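Thioredoxin-like protein (Klebsiella pneumoniae subsp. pneumoniae MGH 78578, PDB 3TY1) is of unknown function but belongs to the galactose mutarotase-like superfamily and probably binds carbohydrate. Local coordinates at residues Met81-Pro86 with Glu108-Met113; Thr62-Arg67 with Lys88-Pro93; Val115-Glu120 with Ile209-Phe214. All blocks are in the same frame, centred on the assembly; numbering follows the deposited sequence.

Contact 1: Met81-Pro86 with Glu108-Met113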
HETATM    1  N   MSE A  81      21.867   6.859 -21.193  1.00 27.89           N
HETATM    2  CA  MSE A  81      21.034   5.689 -21.302  1.00 27.44           C
HETATM    3  C   MSE A  81      19.822   6.021 -20.438  1.00 27.13           C
HETATM    4  O   MSE A  81      19.934   6.247 -19.221  1.00 24.62           O
HETATM    5  CB  MSE A  81      21.718   4.422 -20.765  1.00 28.03           C
HETATM    6  CG  MSE A  81      23.066   4.065 -21.404  1.00 34.08           C
HETATM    7 SE   MSE A  81      23.656   2.351 -20.624  0.75 28.03          SE
HETATM    8  CE  MSE A  81      25.396   2.494 -21.358  1.00 38.11           C
ATOM      9  N   GLY A  82      18.664   6.073 -21.060  1.00 28.60           N
ATOM     10  CA  GLY A  82      17.437   6.362 -20.332  1.00 29.42           C
ATOM     11  C   GLY A  82      16.421   6.945 -21.259  1.00 28.02           C
ATOM     12  O   GLY A  82      16.675   7.116 -22.494  1.00 28.45           O
ATOM     13  N   TRP A  83      15.287   7.298 -20.669  1.00 28.43           N
ATOM     14  CA  TRP A  83      14.150   7.839 -21.425  1.00 29.50           C
ATOM     15  C   TRP A  83      13.282   8.695 -20.531  1.00 30.09           C
ATOM     16  O   TRP A  83      13.458   8.705 -19.320  1.00 28.29           O
ATOM     17  CB  TRP A  83      13.331   6.698 -22.036  1.00 26.82           C
ATOM     18  CG  TRP A  83      12.660   5.748 -21.019  1.00 24.05           C
ATOM     19  CD1 TRP A  83      13.266   4.900 -20.166  1.00 28.26           C
ATOM     20  CD2 TRP A  83      11.238   5.549 -20.853  1.00 27.57           C
ATOM     21  NE1 TRP A  83      12.322   4.207 -19.434  1.00 25.61           N
ATOM     22  CE2 TRP A  83      11.069   4.594 -19.839  1.00 29.70           C
ATOM     23  CE3 TRP A  83      10.095   6.120 -21.460  1.00 29.68           C
ATOM     24  CZ2 TRP A  83       9.784   4.169 -19.396  1.00 28.58           C
ATOM     25  CZ3 TRP A  83       8.833   5.720 -21.032  1.00 28.02           C
ATOM     26  CH2 TRP A  83       8.682   4.737 -20.011  1.00 27.97           C
ATOM     27  N   ASP A  84      12.365   9.427 -21.153  1.00 32.94           N
ATOM     28  CA  ASP A  84      11.494  10.357 -20.457  1.00 33.93           C
ATOM     29  C   ASP A  84      10.084   9.810 -20.443  1.00 34.82           C
ATOM     30  O   ASP A  84       9.391   9.826 -21.450  1.00 36.79           O
ATOM     31  CB  ASP A  84      11.545  11.709 -21.156  1.00 34.96           C
ATOM     32  CG  ASP A  84      12.966  12.211 -21.293  1.00 40.54           C
ATOM     33  OD1 ASP A  84      13.658  12.263 -20.261  1.00 40.33           O
ATOM     34  OD2 ASP A  84      13.397  12.480 -22.430  1.00 41.01           O
ATOM     35  N   SER A  85       9.729   9.234 -19.313  1.00 32.16           N
ATOM     36  CA  SER A  85       8.407   8.663 -19.080  1.00 30.17           C
ATOM     37  C   SER A  85       7.458   9.745 -18.585  1.00 27.39           C
ATOM     38  O   SER A  85       7.913  10.739 -17.988  1.00 27.07           O
ATOM     39  CB  SER A  85       8.552   7.590 -18.037  1.00 30.21           C
ATOM     40  OG  SER A  85       7.338   7.064 -17.580  1.00 28.00           O
ATOM     41  N   PRO A  86       6.129   9.564 -18.794  1.00 27.41           N
ATOM     42  CA  PRO A  86       5.199  10.444 -18.098  1.00 27.28           C
ATOM     43  C   PRO A  86       5.266  10.362 -16.570  1.00 26.21           C
ATOM     44  O   PRO A  86       4.791  11.274 -15.908  1.00 25.41           O
ATOM     45  CB  PRO A  86       3.824   9.959 -18.594  1.00 29.90           C
ATOM     46  CG  PRO A  86       4.047   8.509 -19.043  1.00 29.27           C
ATOM     47  CD  PRO A  86       5.414   8.600 -19.665  1.00 29.50           C
ATOM     48  N   GLU A 108       2.313   2.545 -13.229  1.00 25.39           N
ATOM     49  CA  GLU A 108       2.295   3.779 -12.453  1.00 26.67           C
ATOM     50  C   GLU A 108       3.673   4.178 -11.930  1.00 24.54           C
ATOM     51  O   GLU A 108       3.857   5.327 -11.482  1.00 25.28           O
ATOM     52  CB  GLU A 108       1.265   3.679 -11.304  1.00 27.71           C
ATOM     53  CG  GLU A 108      -0.163   3.387 -11.834  1.00 30.60           C
ATOM     54  CD  GLU A 108      -1.264   3.373 -10.785  1.00 44.32           C
ATOM     55  OE1 GLU A 108      -0.992   3.471  -9.563  1.00 37.79           O
ATOM     56  OE2 GLU A 108      -2.443   3.281 -11.203  1.00 48.13           O
ATOM     57  N   GLY A 109       4.622   3.243 -11.956  1.00 26.83           N
ATOM     58  CA  GLY A 109       5.994   3.495 -11.510  1.00 25.85           C
ATOM     59  C   GLY A 109       7.088   3.481 -12.564  1.00 27.98           C
ATOM     60  O   GLY A 109       8.252   3.796 -12.264  1.00 26.08           O
ATOM     61  N   PHE A 110       6.720   3.203 -13.807  1.00 25.49           N
ATOM     62  CA  PHE A 110       7.727   2.886 -14.831  1.00 27.54           C
ATOM     63  C   PHE A 110       8.349   4.076 -15.504  1.00 27.06           C
ATOM     64  O   PHE A 110       7.700   4.792 -16.297  1.00 26.65           O
ATOM     65  CB  PHE A 110       7.152   1.895 -15.874  1.00 25.14           C
ATOM     66  CG  PHE A 110       8.143   1.466 -16.951  1.00 26.69           C
ATOM     67  CD1 PHE A 110       9.450   1.149 -16.641  1.00 25.83           C
ATOM     68  CD2 PHE A 110       7.724   1.273 -18.255  1.00 26.33           C
ATOM     69  CE1 PHE A 110      10.360   0.709 -17.630  1.00 27.84           C
ATOM     70  CE2 PHE A 110       8.609   0.845 -19.224  1.00 28.43           C
ATOM     71  CZ  PHE A 110       9.924   0.561 -18.909  1.00 26.98           C
ATOM     72  N   ASN A 111       9.617   4.324 -15.142  1.00 27.11           N
ATOM     73  CA  ASN A 111      10.420   5.343 -15.798  1.00 24.03           C
ATOM     74  C   ASN A 111      11.929   5.041 -15.908  1.00 24.82           C
ATOM     75  O   ASN A 111      12.702   5.878 -16.356  1.00 25.36           O
ATOM     76  CB  ASN A 111      10.193   6.668 -15.096  1.00 24.56           C
ATOM     77  CG  ASN A 111      10.640   6.641 -13.645  1.00 26.92           C
ATOM     78  OD1 ASN A 111      11.437   5.759 -13.218  1.00 25.66           O
ATOM     79  ND2 ASN A 111      10.199   7.653 -12.895  1.00 26.42           N
ATOM     80  N   GLU A 112      12.308   3.810 -15.604  1.00 22.87           N
ATOM     81  CA  GLU A 112      13.700   3.463 -15.421  1.00 23.56           C
ATOM     82  C   GLU A 112      14.411   3.028 -16.706  1.00 24.20           C
ATOM     83  O   GLU A 112      13.803   2.567 -17.655  1.00 27.14           O
ATOM     84  CB  GLU A 112      13.798   2.338 -14.374  1.00 24.14           C
ATOM     85  CG  GLU A 112      13.181   2.647 -13.029  1.00 27.25           C
ATOM     86  CD  GLU A 112      11.750   2.117 -12.819  1.00 30.19           C
ATOM     87  OE1 GLU A 112      10.950   2.062 -13.777  1.00 29.85           O
ATOM     88  OE2 GLU A 112      11.431   1.757 -11.678  1.00 30.65           O
HETATM   89  N   MSE A 113      15.722   3.191 -16.670  1.00 25.26           N
HETATM   90  CA  MSE A 113      16.643   2.738 -17.671  1.00 27.15           C
HETATM   91  C   MSE A 113      16.817   1.210 -17.582  1.00 27.59           C
HETATM   92  O   MSE A 113      16.989   0.562 -18.612  1.00 27.98           O
HETATM   93  CB  MSE A 113      17.977   3.467 -17.505  1.00 27.05           C
HETATM   94  CG  MSE A 113      19.027   3.091 -18.507  1.00 29.64           C
HETATM   95 SE   MSE A 113      20.255   1.675 -17.914  0.75 27.01          SE
HETATM   96  CE  MSE A 113      20.078   0.611 -19.358  1.00 25.61           C
TER
HETATM   97  O   HOH W   1      15.184   6.499 -17.640  1.00 27.58           O
HETATM   98  O   HOH W   2      12.069   8.379 -17.281  1.00 38.35           O
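The indole of W83 stands with its edge on the face of F110, a T-shaped (edge-to-face) pair. W83 CZ2 sits over the middle of the F110 ring, 3.5 Å from F110 CE2, and the two ring planes are 57° apart. W83 CG lies between the backbone N and the carbonyl carbon (chi1 64°), a crowded position that swings the indole across to the other segment. W83 NE1 donates to E112 O over 2.8 Å, at an N-H...O angle of 150°. The oxygen lies in the indole plane, but the N-H meets it from above the plane of its carbonyl. N213 ND2 also bonds to E112 O, so two donors grip this oxygen.

S85 binds the backbone two residues earlier. Its OG, anti to the backbone N, donates to F110 O over 2.6 Å, in the plane of the carbonyl. S85 CB lies over one face of the W83 ring, toward its rim, and touches N111 CB at 3.5 Å. Two waters tie N111 O to the first segment: one also binds W83 N, the other W83 O and S85 N. The side-chain amide of N111 donates through ND2 to V87 O.

At the far end the selenomethionines M81 and M113 run side by side, with M81 CB 3.8 Å from M113 CG.

F170 of the second subunit packs edge-to-face on W83 and also meets F110. M81 and M113 rest on strands 70-76, 204-214 and 342-352. Segment 81-86 starts on the last residue of strand 79-81 and runs on as loop. The other is mostly loop between helix 100-103 and strand 114-119. Indole and serine bonds to backbone carbonyls thus join two loops beside the strands of the supersandwich, with the F110 side chain about 4 Å from a bound sulfate.

Contact 2: Thr62-Arg67 with Lys88-Pro93; sequences TLSPTR and KEVVNP
One hydrogen bond crosses between the segments. R67 NH1 donates to V91 O over 2.9 Å, with an N-H...O angle of 154°. The N-H points at a lone pair of the oxygen, in the carbonyl plane, and the oxygen lies near the guanidinium plane. R67 starts with CG anti to its carbonyl carbon and bends at chi3 (57°). The bend folds the chain around V91 O, so that R67 CD also lies 3.3 Å from that oxygen.

The other links across the contact are van der Waals. T66 points its CG2, anti to the backbone N, at the ring of P93. T66 CG2 and P93 CD are 3.5 Å apart, tighter than usual for two carbons. P93 CG lies 3.6 Å from T66 O. Further along, V90 turns CG1 anti to its backbone N. This methyl meets S64 OG at 3.7 Å and R67 CD at 3.8 Å, so it touches the serine and the arginine stem together.

Within the first segment the bonds are weak. R67 N reaches back to S64 OG and S64 O, both weakly. P65 and T66 have the helical backbone angles of a type I turn, which lets the chain double back after strand 60-64. The hydroxyls of S64 and T66 have their partners in K49, on strand 49-55: S64 OG bonds to K49 O and T66 OG1 to K49 N.

R67 is buried, and its charge is well met. NH1 bonds to both V91 O and N141 OD1, and NH2 forms a salt bridge with E112. The carboxylate of E112 probably offsets the charge, which would keep the arginine ionised. The carbonyl of V91 adds direction: together with N141 and E112 it fixes the rotation of the guanidinium.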
ATOM      1  N   THR A  62      22.593   6.593 -11.618  1.00 22.83           N
ATOM      2  CA  THR A  62      21.581   6.752 -10.573  1.00 24.50           C
ATOM      3  C   THR A  62      20.783   5.519 -10.477  1.00 25.77           C
ATOM      4  O   THR A  62      20.258   5.036 -11.487  1.00 27.58           O
ATOM      5  CB  THR A  62      20.634   7.933 -10.874  1.00 26.88           C
ATOM      6  OG1 THR A  62      21.413   9.120 -11.000  1.00 30.40           O
ATOM      7  CG2 THR A  62      19.589   8.107  -9.754  1.00 23.74           C
ATOM      8  N   LEU A  63      20.672   4.998  -9.264  1.00 25.90           N
ATOM      9  CA  LEU A  63      19.815   3.829  -9.027  1.00 23.79           C
ATOM     10  C   LEU A  63      18.918   4.095  -7.834  1.00 25.17           C
ATOM     11  O   LEU A  63      19.154   5.042  -7.114  1.00 24.51           O
ATOM     12  CB  LEU A  63      20.638   2.573  -8.899  1.00 28.12           C
ATOM     13  CG  LEU A  63      21.687   2.334  -7.863  1.00 36.18           C
ATOM     14  CD1 LEU A  63      20.940   1.912  -6.569  1.00 30.90           C
ATOM     15  CD2 LEU A  63      22.630   1.237  -8.286  1.00 31.61           C
ATOM     16  N   SER A  64      17.894   3.273  -7.640  1.00 26.46           N
ATOM     17  CA  SER A  64      16.977   3.429  -6.527  1.00 25.51           C
ATOM     18  C   SER A  64      16.903   2.184  -5.648  1.00 23.17           C
ATOM     19  O   SER A  64      16.338   1.176  -6.067  1.00 25.20           O
ATOM     20  CB  SER A  64      15.579   3.798  -7.020  1.00 27.00           C
ATOM     21  OG  SER A  64      14.744   3.869  -5.885  1.00 25.37           O
ATOM     22  N   PRO A  65      17.441   2.252  -4.411  1.00 24.45           N
ATOM     23  CA  PRO A  65      17.315   1.138  -3.481  1.00 23.70           C
ATOM     24  C   PRO A  65      15.883   0.826  -3.057  1.00 26.16           C
ATOM     25  O   PRO A  65      15.576  -0.303  -2.684  1.00 28.12           O
ATOM     26  CB  PRO A  65      18.122   1.617  -2.283  1.00 24.35           C
ATOM     27  CG  PRO A  65      19.156   2.538  -2.913  1.00 25.64           C
ATOM     28  CD  PRO A  65      18.390   3.263  -3.896  1.00 25.92           C
ATOM     29  N   THR A  66      15.011   1.825  -3.061  1.00 26.15           N
ATOM     30  CA  THR A  66      13.612   1.624  -2.747  1.00 24.39           C
ATOM     31  C   THR A  66      12.915   0.784  -3.813  1.00 26.13           C
ATOM     32  O   THR A  66      11.969   0.053  -3.505  1.00 26.97           O
ATOM     33  CB  THR A  66      12.940   2.993  -2.634  1.00 25.98           C
ATOM     34  OG1 THR A  66      13.656   3.734  -1.652  1.00 30.20           O
ATOM     35  CG2 THR A  66      11.463   2.886  -2.212  1.00 27.35           C
ATOM     36  N   ARG A  67      13.356   0.945  -5.075  1.00 25.90           N
ATOM     37  CA  ARG A  67      12.770   0.262  -6.231  1.00 25.95           C
ATOM     38  C   ARG A  67      13.713  -0.828  -6.765  1.00 25.78           C
ATOM     39  O   ARG A  67      14.202  -0.748  -7.888  1.00 26.86           O
ATOM     40  CB  ARG A  67      12.417   1.309  -7.301  1.00 25.20           C
ATOM     41  CG  ARG A  67      11.354   2.358  -6.810  1.00 23.96           C
ATOM     42  CD  ARG A  67      10.924   3.329  -7.891  1.00 24.89           C
ATOM     43  NE  ARG A  67      10.395   2.593  -9.034  1.00 22.91           N
ATOM     44  CZ  ARG A  67       9.239   1.943  -9.092  1.00 24.67           C
ATOM     45  NH1 ARG A  67       8.357   1.976  -8.070  1.00 26.98           N
ATOM     46  NH2 ARG A  67       8.970   1.232 -10.198  1.00 26.85           N
ATOM     47  N   LYS A  88       7.226  10.883 -13.621  1.00 26.05           N
ATOM     48  CA  LYS A  88       8.416  11.664 -13.309  1.00 29.68           C
ATOM     49  C   LYS A  88       8.942  11.382 -11.900  1.00 34.91           C
ATOM     50  O   LYS A  88      10.102  11.603 -11.621  1.00 38.99           O
ATOM     51  CB  LYS A  88       8.128  13.150 -13.425  1.00 33.26           C
ATOM     52  CG  LYS A  88       7.573  13.604 -14.754  1.00 37.93           C
ATOM     53  CD  LYS A  88       8.532  13.502 -15.879  1.00 42.49           C
ATOM     54  CE  LYS A  88       7.907  14.024 -17.213  1.00 52.23           C
ATOM     55  NZ  LYS A  88       8.617  13.366 -18.416  1.00 49.29           N
ATOM     56  N   GLU A  89       8.113  10.857 -11.032  1.00 27.00           N
ATOM     57  CA  GLU A  89       8.513  10.586  -9.652  1.00 26.68           C
ATOM     58  C   GLU A  89       9.156   9.191  -9.517  1.00 25.36           C
ATOM     59  O   GLU A  89       8.862   8.310 -10.308  1.00 23.48           O
ATOM     60  CB  GLU A  89       7.250  10.673  -8.786  1.00 25.20           C
ATOM     61  CG  GLU A  89       6.850  12.193  -8.690  1.00 30.33           C
ATOM     62  CD  GLU A  89       5.561  12.475  -7.945  1.00 36.47           C
ATOM     63  OE1 GLU A  89       4.921  11.533  -7.390  1.00 33.38           O
ATOM     64  OE2 GLU A  89       5.189  13.672  -7.965  1.00 25.74           O
ATOM     65  N   VAL A  90      10.010   9.055  -8.501  1.00 26.58           N
ATOM     66  CA  VAL A  90      10.573   7.798  -8.066  1.00 25.14           C
ATOM     67  C   VAL A  90       9.541   7.260  -7.055  1.00 25.02           C
ATOM     68  O   VAL A  90       9.621   7.543  -5.839  1.00 25.19           O
ATOM     69  CB  VAL A  90      11.971   8.009  -7.441  1.00 25.00           C
ATOM     70  CG1 VAL A  90      12.581   6.646  -6.956  1.00 24.53           C
ATOM     71  CG2 VAL A  90      12.910   8.772  -8.469  1.00 21.50           C
ATOM     72  N   VAL A  91       8.591   6.476  -7.566  1.00 23.94           N
ATOM     73  CA  VAL A  91       7.413   6.104  -6.793  1.00 23.35           C
ATOM     74  C   VAL A  91       7.766   5.094  -5.715  1.00 25.33           C
ATOM     75  O   VAL A  91       8.344   4.015  -5.998  1.00 26.11           O
ATOM     76  CB  VAL A  91       6.273   5.620  -7.686  1.00 23.48           C
ATOM     77  CG1 VAL A  91       5.036   5.202  -6.864  1.00 23.88           C
ATOM     78  CG2 VAL A  91       5.945   6.702  -8.764  1.00 24.65           C
ATOM     79  N   ASN A  92       7.440   5.442  -4.468  1.00 24.41           N
ATOM     80  CA  ASN A  92       7.660   4.532  -3.346  1.00 22.64           C
ATOM     81  C   ASN A  92       6.661   3.386  -3.579  1.00 25.71           C
ATOM     82  O   ASN A  92       5.473   3.637  -3.751  1.00 24.54           O
ATOM     83  CB  ASN A  92       7.342   5.220  -2.041  1.00 26.03           C
ATOM     84  CG  ASN A  92       7.674   4.382  -0.807  1.00 28.75           C
ATOM     85  OD1 ASN A  92       7.376   3.191  -0.741  1.00 31.83           O
ATOM     86  ND2 ASN A  92       8.195   5.058   0.232  1.00 29.93           N
ATOM     87  N   PRO A  93       7.126   2.115  -3.574  1.00 25.90           N
ATOM     88  CA  PRO A  93       6.167   0.999  -3.780  1.00 25.57           C
ATOM     89  C   PRO A  93       4.947   0.964  -2.830  1.00 29.11           C
ATOM     90  O   PRO A  93       3.941   0.359  -3.186  1.00 28.47           O
ATOM     91  CB  PRO A  93       7.037  -0.222  -3.545  1.00 27.97           C
ATOM     92  CG  PRO A  93       8.373   0.200  -4.040  1.00 29.76           C
ATOM     93  CD  PRO A  93       8.514   1.613  -3.555  1.00 29.45           C
TER

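Contact 3: Val115-Glu120 with Ile209-Phe214; sequences VRCGYE and IYHSNF. With SO4 (sulfate ion), chain L.
Two antiparallel strands pair closely here. V115 with H211 and C117 with I209 are hydrogen-bonded pairs, and R116 with Y210 between them is a non-hydrogen-bonded pair. The four backbone bonds are the tight part. The straightest is C117 N to I209 O, 3.0 Å and 169°, nearly along the C=O axis. The packing of C117 on H211 is close too: C117 SG touches H211 CB at 3.6 Å and lies obliquely to the imidazole.

The face with R116 and Y210 is looser. R116, extended from CG to NE, passes beside the Y210 ring with NE 4.0 Å from CE2. The guanidinium and ring planes are 73° apart. This approach is linked at its end, with the hydroxyl of Y119 reaching Y210. A cis peptide precedes Y119, and Y119 and Y210 cross obliquely, tip to tip. Y119 OH donates to Y210 OH over 2.8 Å, and Y210 OH lies at the edge of the Y119 ring, in its plane. D194 OD2 receives both Y210 OH and R116 NE.

On the face of C117, H211 has CG anti to the backbone N and turns its far edge to a sulfate ion, probably from the crystallisation liquor. H211 NE2 donates to sulfate O3 over 2.8 Å, and H136 NE2 binds the same ion. On the other edge, H211 ND1 donates to a lone pair of N213 OD1, 2.7 Å away and in the imidazole plane. The rings of H136, W301 and F110 also meet the imidazole.

Both nitrogens of H211 thus act as donors, which would favour a charged imidazolium while the anion is bound. The sulfate site is consistent with a carbohydrate pocket like those of mutarotase relatives. On the face of R116 and Y210, D194 probably balances the charge of R116.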
ATOM      1  N   VAL A 115      15.016  -2.124 -15.369  1.00 29.57           N
ATOM      2  CA  VAL A 115      14.158  -2.753 -14.381  1.00 30.84           C
ATOM      3  C   VAL A 115      14.365  -4.263 -14.376  1.00 32.37           C
ATOM      4  O   VAL A 115      14.288  -4.876 -15.427  1.00 30.60           O
ATOM      5  CB  VAL A 115      12.661  -2.548 -14.690  1.00 34.03           C
ATOM      6  CG1 VAL A 115      11.823  -3.206 -13.551  1.00 28.73           C
ATOM      7  CG2 VAL A 115      12.348  -1.094 -14.832  1.00 36.56           C
ATOM      8  N   ARG A 116      14.636  -4.862 -13.212  1.00 28.36           N
ATOM      9  CA  ARG A 116      14.674  -6.327 -13.124  1.00 30.79           C
ATOM     10  C   ARG A 116      13.218  -6.769 -13.062  1.00 32.13           C
ATOM     11  O   ARG A 116      12.540  -6.487 -12.087  1.00 31.88           O
ATOM     12  CB  ARG A 116      15.454  -6.770 -11.895  1.00 29.64           C
ATOM     13  CG  ARG A 116      16.960  -6.501 -12.036  1.00 29.86           C
ATOM     14  CD  ARG A 116      17.748  -6.747 -10.730  1.00 31.11           C
ATOM     15  NE  ARG A 116      19.181  -6.432 -10.858  1.00 32.53           N
ATOM     16  CZ  ARG A 116      19.711  -5.211 -10.686  1.00 30.94           C
ATOM     17  NH1 ARG A 116      18.940  -4.186 -10.448  1.00 30.48           N
ATOM     18  NH2 ARG A 116      21.037  -5.013 -10.782  1.00 29.01           N
ATOM     19  N   CYS A 117      12.741  -7.410 -14.127  1.00 30.25           N
ATOM     20  CA  CYS A 117      11.362  -7.875 -14.233  1.00 29.08           C
ATOM     21  C   CYS A 117      11.402  -9.360 -13.869  1.00 31.39           C
ATOM     22  O   CYS A 117      11.674 -10.207 -14.715  1.00 30.02           O
ATOM     23  CB  CYS A 117      10.861  -7.665 -15.644  1.00 30.11           C
ATOM     24  SG  CYS A 117      10.828  -5.926 -16.126  1.00 33.22           S
ATOM     25  N   GLY A 118      11.219  -9.627 -12.583  1.00 32.26           N
ATOM     26  CA  GLY A 118      11.410 -10.967 -12.009  1.00 34.22           C
ATOM     27  C   GLY A 118      11.349 -10.831 -10.488  1.00 34.00           C
ATOM     28  O   GLY A 118      10.852  -9.829 -10.019  1.00 32.71           O
ATOM     29  N   TYR A 119      11.833 -11.795  -9.696  1.00 33.67           N
ATOM     30  CA  TYR A 119      12.369 -13.092 -10.171  1.00 33.99           C
ATOM     31  C   TYR A 119      11.393 -14.243  -9.992  1.00 37.62           C
ATOM     32  O   TYR A 119      11.486 -15.256 -10.681  1.00 35.50           O
ATOM     33  CB  TYR A 119      13.679 -13.426  -9.459  1.00 34.99           C
ATOM     34  CG  TYR A 119      14.820 -12.543  -9.882  1.00 30.44           C
ATOM     35  CD1 TYR A 119      14.969 -11.257  -9.361  1.00 33.55           C
ATOM     36  CD2 TYR A 119      15.779 -12.994 -10.813  1.00 31.79           C
ATOM     37  CE1 TYR A 119      16.016 -10.439  -9.758  1.00 29.73           C
ATOM     38  CE2 TYR A 119      16.858 -12.179 -11.200  1.00 33.61           C
ATOM     39  CZ  TYR A 119      16.954 -10.890 -10.678  1.00 30.90           C
ATOM     40  OH  TYR A 119      17.993 -10.065 -11.038  1.00 33.79           O
ATOM     41  N   GLU A 120      10.440 -14.099  -9.083  1.00 37.98           N
ATOM     42  CA  GLU A 120       9.449 -15.163  -8.841  1.00 37.17           C
ATOM     43  C   GLU A 120       8.599 -15.423 -10.112  1.00 38.71           C
ATOM     44  O   GLU A 120       8.240 -16.575 -10.420  1.00 36.94           O
ATOM     45  CB  GLU A 120       8.598 -14.818  -7.614  1.00 39.89           C
ATOM     46  CG  GLU A 120       7.890 -16.015  -7.016  1.00 42.43           C
ATOM     47  CD  GLU A 120       6.909 -15.672  -5.907  1.00 41.20           C
ATOM     48  OE1 GLU A 120       7.157 -14.726  -5.132  1.00 37.89           O
ATOM     49  OE2 GLU A 120       5.904 -16.406  -5.771  1.00 39.45           O
ATOM     50  N   ILE A 209      13.765 -10.835 -16.781  1.00 31.68           N
ATOM     51  CA  ILE A 209      14.057 -10.071 -17.972  1.00 30.73           C
ATOM     52  C   ILE A 209      14.794  -8.822 -17.458  1.00 32.24           C
ATOM     53  O   ILE A 209      14.284  -8.141 -16.537  1.00 28.17           O
ATOM     54  CB  ILE A 209      12.750  -9.659 -18.739  1.00 33.56           C
ATOM     55  CG1 ILE A 209      11.972 -10.881 -19.210  1.00 39.79           C
ATOM     56  CG2 ILE A 209      13.091  -8.713 -19.886  1.00 32.14           C
ATOM     57  CD1 ILE A 209      10.664 -10.580 -19.932  1.00 31.64           C
ATOM     58  N   TYR A 210      15.985  -8.543 -18.012  1.00 28.60           N
ATOM     59  CA  TYR A 210      16.740  -7.320 -17.744  1.00 28.76           C
ATOM     60  C   TYR A 210      16.241  -6.273 -18.747  1.00 28.62           C
ATOM     61  O   TYR A 210      16.753  -6.145 -19.871  1.00 33.03           O
ATOM     62  CB  TYR A 210      18.236  -7.599 -17.842  1.00 29.52           C
ATOM     63  CG  TYR A 210      18.735  -8.283 -16.589  1.00 31.92           C
ATOM     64  CD1 TYR A 210      18.587  -9.636 -16.395  1.00 34.58           C
ATOM     65  CD2 TYR A 210      19.292  -7.532 -15.553  1.00 31.22           C
ATOM     66  CE1 TYR A 210      19.002 -10.234 -15.199  1.00 29.22           C
ATOM     67  CE2 TYR A 210      19.728  -8.104 -14.439  1.00 30.67           C
ATOM     68  CZ  TYR A 210      19.583  -9.460 -14.241  1.00 30.67           C
ATOM     69  OH  TYR A 210      19.994  -9.997 -13.051  1.00 33.09           O
ATOM     70  N   HIS A 211      15.211  -5.546 -18.339  1.00 28.25           N
ATOM     71  CA  HIS A 211      14.431  -4.692 -19.208  1.00 28.07           C
ATOM     72  C   HIS A 211      15.169  -3.362 -19.336  1.00 30.18           C
ATOM     73  O   HIS A 211      15.050  -2.482 -18.479  1.00 29.88           O
ATOM     74  CB  HIS A 211      13.031  -4.561 -18.570  1.00 32.46           C
ATOM     75  CG  HIS A 211      11.954  -4.092 -19.483  1.00 35.64           C
ATOM     76  ND1 HIS A 211      12.041  -2.918 -20.197  1.00 33.64           N
ATOM     77  CD2 HIS A 211      10.703  -4.575 -19.701  1.00 40.71           C
ATOM     78  CE1 HIS A 211      10.897  -2.701 -20.823  1.00 38.62           C
ATOM     79  NE2 HIS A 211      10.071  -3.699 -20.553  1.00 36.14           N
ATOM     80  N   SER A 212      15.951  -3.232 -20.401  1.00 27.64           N
ATOM     81  CA  SER A 212      16.906  -2.119 -20.550  1.00 27.29           C
ATOM     82  C   SER A 212      16.400  -1.146 -21.603  1.00 27.95           C
ATOM     83  O   SER A 212      16.169  -1.542 -22.759  1.00 26.86           O
ATOM     84  CB  SER A 212      18.288  -2.692 -20.852  1.00 30.22           C
ATOM     85  OG  SER A 212      18.623  -3.764 -19.933  1.00 30.70           O
ATOM     86  N   ASN A 213      16.271   0.134 -21.238  1.00 28.05           N
ATOM     87  CA  ASN A 213      15.464   1.094 -21.991  1.00 26.40           C
ATOM     88  C   ASN A 213      16.238   2.320 -22.421  1.00 28.98           C
ATOM     89  O   ASN A 213      16.861   2.979 -21.590  1.00 29.09           O
ATOM     90  CB  ASN A 213      14.246   1.471 -21.111  1.00 30.12           C
ATOM     91  CG  ASN A 213      13.608   0.233 -20.475  1.00 30.21           C
ATOM     92  OD1 ASN A 213      13.280  -0.698 -21.178  1.00 32.32           O
ATOM     93  ND2 ASN A 213      13.476   0.210 -19.157  1.00 31.79           N
ATOM     94  N   PHE A 214      16.179   2.638 -23.717  1.00 28.52           N
ATOM     95  CA  PHE A 214      17.031   3.686 -24.307  1.00 29.98           C
ATOM     96  C   PHE A 214      16.150   4.597 -25.145  1.00 29.46           C
ATOM     97  O   PHE A 214      15.384   4.121 -25.975  1.00 27.92           O
ATOM     98  CB  PHE A 214      18.132   3.065 -25.202  1.00 28.03           C
ATOM     99  CG  PHE A 214      18.949   2.016 -24.506  1.00 32.54           C
ATOM    100  CD1 PHE A 214      20.049   2.358 -23.727  1.00 29.62           C
ATOM    101  CD2 PHE A 214      18.574   0.679 -24.571  1.00 35.65           C
ATOM    102  CE1 PHE A 214      20.798   1.369 -23.058  1.00 33.77           C
ATOM    103  CE2 PHE A 214      19.284  -0.288 -23.896  1.00 29.49           C
ATOM    104  CZ  PHE A 214      20.432   0.053 -23.142  1.00 29.18           C
TER
HETATM  105  S   SO4 L 513       6.462  -3.527 -21.423  1.00 85.78           S
HETATM  106  O1  SO4 L 513       6.566  -2.075 -21.244  1.00 72.42           O
HETATM  107  O2  SO4 L 513       6.801  -3.900 -22.814  1.00 83.89           O
HETATM  108  O3  SO4 L 513       7.362  -4.231 -20.506  1.00 56.69           O
HETATM  109  O4  SO4 L 513       5.086  -3.926 -21.118  1.00 75.53           O

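Overall arrangement
The segments come along the chain as 62-67, 81-86, 88-93, 108-113, 115-120 and 209-214. Contacts 1 and 2 therefore interlock, and contact 3 follows both. Contact 1 is the middle one: its centre is about 11 Å from that of contact 2 and about 13 Å from that of contact 3. E112 of contact 1 meets R67 of contact 2, and M113 O of contact 1 probably bonds to N213 N of contact 3. Contacts 2 and 3 do not touch; their nearest atoms are about 6 Å apart. Contact 1 thus links the six-stranded sheet holding strand 60-64 to the mixed sheet of strands 114-119 and 204-214, beside the sulfate site.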